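Local coordinates for protein nucleoside kinase (Methanococcus jannaschii, PDB 2C4E) that phosphorylates a wide range of nucleosides, most actively inosine, guanosine and cytidine, to their monophosphates, using ATP as the preferred phosphate donor, at residues A[4-9]-A[130-135]. Sequence-based numbering, arbitrary orientation.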
loop_
_atom_site.group_PDB
_atom_site.type_symbol
_atom_site.label_atom_id
_atom_site.label_comp_id
_atom_site.label_asym_id
_atom_site.label_seq_id
_atom_site.Cartn_x
_atom_site.Cartn_y
_atom_site.Cartn_z
ATOM N N LYS A 4 -7.758 9.846 39.667
ATOM C CA LYS A 4 -7.427 8.426 39.467
ATOM C C LYS A 4 -5.902 8.024 39.478
ATOM O O LYS A 4 -5.052 8.854 39.796
ATOM C CB LYS A 4 -8.180 7.931 38.222
ATOM C CG LYS A 4 -9.670 8.367 38.089
ATOM C CD LYS A 4 -10.616 7.434 38.868
ATOM C CE LYS A 4 -12.099 7.735 38.613
ATOM N NZ LYS A 4 -12.610 7.272 37.284
ATOM N N MET A 5 -5.594 6.750 39.162
ATOM C CA MET A 5 -4.287 6.066 39.434
ATOM C C MET A 5 -3.070 6.279 38.488
ATOM O O MET A 5 -3.234 6.744 37.377
ATOM C CB MET A 5 -4.526 4.554 39.469
ATOM C CG MET A 5 -5.213 4.030 40.709
ATOM S SD MET A 5 -5.768 2.325 40.485
ATOM C CE MET A 5 -4.439 1.613 39.458
ATOM N N GLU A 6 -1.873 5.848 38.934
ATOM C CA GLU A 6 -0.551 6.187 38.310
ATOM C C GLU A 6 -0.238 5.586 36.930
ATOM O O GLU A 6 0.720 4.832 36.729
ATOM C CB GLU A 6 0.592 5.853 39.283
ATOM C CG GLU A 6 0.694 6.822 40.455
ATOM C CD GLU A 6 1.511 6.281 41.620
ATOM O OE1 GLU A 6 2.103 5.186 41.499
ATOM O OE2 GLU A 6 1.560 6.958 42.668
ATOM N N LYS A 7 -1.029 6.047 35.959
ATOM C CA LYS A 7 -1.098 5.339 34.712
ATOM C C LYS A 7 -1.623 6.358 33.701
ATOM O O LYS A 7 -2.155 7.403 34.050
ATOM C CB LYS A 7 -2.020 4.126 34.889
ATOM C CG LYS A 7 -2.095 3.057 33.770
ATOM C CD LYS A 7 -2.811 1.784 34.269
ATOM C CE LYS A 7 -2.574 0.557 33.373
ATOM N NZ LYS A 7 -3.346 -0.658 33.817
ATOM N N ILE A 8 -1.414 6.052 32.442
ATOM C CA ILE A 8 -1.866 6.901 31.362
ATOM C C ILE A 8 -2.622 6.043 30.370
ATOM O O ILE A 8 -2.153 4.974 30.000
ATOM C CB ILE A 8 -0.662 7.558 30.655
ATOM C CG1 ILE A 8 0.126 8.403 31.661
ATOM C CG2 ILE A 8 -1.145 8.410 29.474
ATOM C CD1 ILE A 8 1.399 9.006 31.112
ATOM N N THR A 9 -3.791 6.521 29.962
ATOM C CA THR A 9 -4.578 5.931 28.895
ATOM C C THR A 9 -4.273 6.686 27.613
ATOM O O THR A 9 -4.281 7.909 27.607
ATOM C CB THR A 9 -6.075 6.092 29.191
ATOM O OG1 THR A 9 -6.415 5.454 30.436
ATOM C CG2 THR A 9 -6.904 5.375 28.128
ATOM N N ASN A 130 -9.774 5.219 34.742
ATOM C CA ASN A 130 -9.307 5.318 36.109
ATOM C C ASN A 130 -7.860 5.756 36.192
ATOM O O ASN A 130 -7.226 5.619 37.243
ATOM C CB ASN A 130 -9.486 3.961 36.817
ATOM C CG ASN A 130 -10.936 3.534 36.892
ATOM O OD1 ASN A 130 -11.258 2.342 36.724
ATOM N ND2 ASN A 130 -11.826 4.489 37.165
ATOM N N THR A 131 -7.350 6.302 35.096
ATOM C CA THR A 131 -5.962 6.723 35.000
ATOM C C THR A 131 -5.756 8.194 35.368
ATOM O O THR A 131 -6.686 8.983 35.363
ATOM C CB THR A 131 -5.467 6.490 33.562
ATOM O OG1 THR A 131 -6.452 6.964 32.627
ATOM C CG2 THR A 131 -5.333 4.999 33.288
ATOM N N GLU A 132 -4.520 8.559 35.683
ATOM C CA GLU A 132 -4.206 9.949 36.002
ATOM C C GLU A 132 -4.355 10.862 34.796
ATOM O O GLU A 132 -4.763 11.997 34.953
ATOM C CB GLU A 132 -2.799 10.076 36.564
ATOM C CG GLU A 132 -2.775 9.718 38.040
ATOM C CD GLU A 132 -1.403 9.646 38.647
ATOM O OE1 GLU A 132 -0.461 10.261 38.105
ATOM O OE2 GLU A 132 -1.299 8.982 39.705
ATOM N N ILE A 133 -3.960 10.366 33.629
ATOM C CA ILE A 133 -4.033 11.126 32.371
ATOM C C ILE A 133 -4.673 10.288 31.292
ATOM O O ILE A 133 -4.374 9.107 31.160
ATOM C CB ILE A 133 -2.639 11.576 31.883
ATOM C CG1 ILE A 133 -1.933 12.376 32.971
ATOM C CG2 ILE A 133 -2.790 12.372 30.584
ATOM C CD1 ILE A 133 -0.573 12.901 32.557
ATOM N N VAL A 134 -5.588 10.895 30.553
ATOM C CA VAL A 134 -6.121 10.324 29.336
ATOM C C VAL A 134 -5.553 11.170 28.201
ATOM O O VAL A 134 -5.873 12.362 28.078
ATOM C CB VAL A 134 -7.664 10.363 29.345
ATOM C CG1 VAL A 134 -8.217 9.967 28.012
ATOM C CG2 VAL A 134 -8.194 9.461 30.463
ATOM N N HIS A 135 -4.706 10.561 27.377
ATOM C CA HIS A 135 -4.098 11.246 26.253
ATOM C C HIS A 135 -4.799 10.832 24.973
ATOM O O HIS A 135 -4.893 9.639 24.671
ATOM C CB HIS A 135 -2.612 10.928 26.148
ATOM C CG HIS A 135 -1.975 11.535 24.947
ATOM N ND1 HIS A 135 -1.790 12.892 24.811
ATOM C CD2 HIS A 135 -1.520 10.972 23.802
ATOM C CE1 HIS A 135 -1.262 13.139 23.626
ATOM N NE2 HIS A 135 -1.063 11.991 23.005
#
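T9 and H135 join two parallel strands at the buried end of this contact, where H135 N gives a nearly straight 2.7 Å bond to T9 O and T9 N reaches I133 O at 2.9 Å. Beside this ladder the two threonine hydroxyls meet, T9 OG1 lying 2.7 Å from T131 OG1, with T131 OG1 set between its own backbone N and carbonyl carbon (chi1 45°); T9 OG1 hydrogen-bonds E60 OE2 on the adjacent strand 58-62. T9 and V134 lie on one face of the sheet, I8 and I133 on the opposite one, both touching V258 of helix 245-258. Between the M5–T131 and I8–I133 pairs a beta bulge shifts the register by one, and E132 N makes only weak bonds to M5 O and K7 O. In contrast to the closely bonded strand end, the solvent side is loose: E6 and E132 run side by side, OE2 to OE2 4.6 Å, like charges that probably repel weakly. CG and CD of K4 lie 3.7 Å from CA of N130, while NZ hydrogen-bonds F129 O and N154 OD1. An alanine here would probably leave those two oxygens without their ammonium mate and remove the methylenes against N130. The pair belongs to the central sheet of the ribokinase fold; H135, its ND1 hydrogen-bonded to S158 OG, comes within about 4 Å of the R250 side chain, the probable transition-state stabiliser.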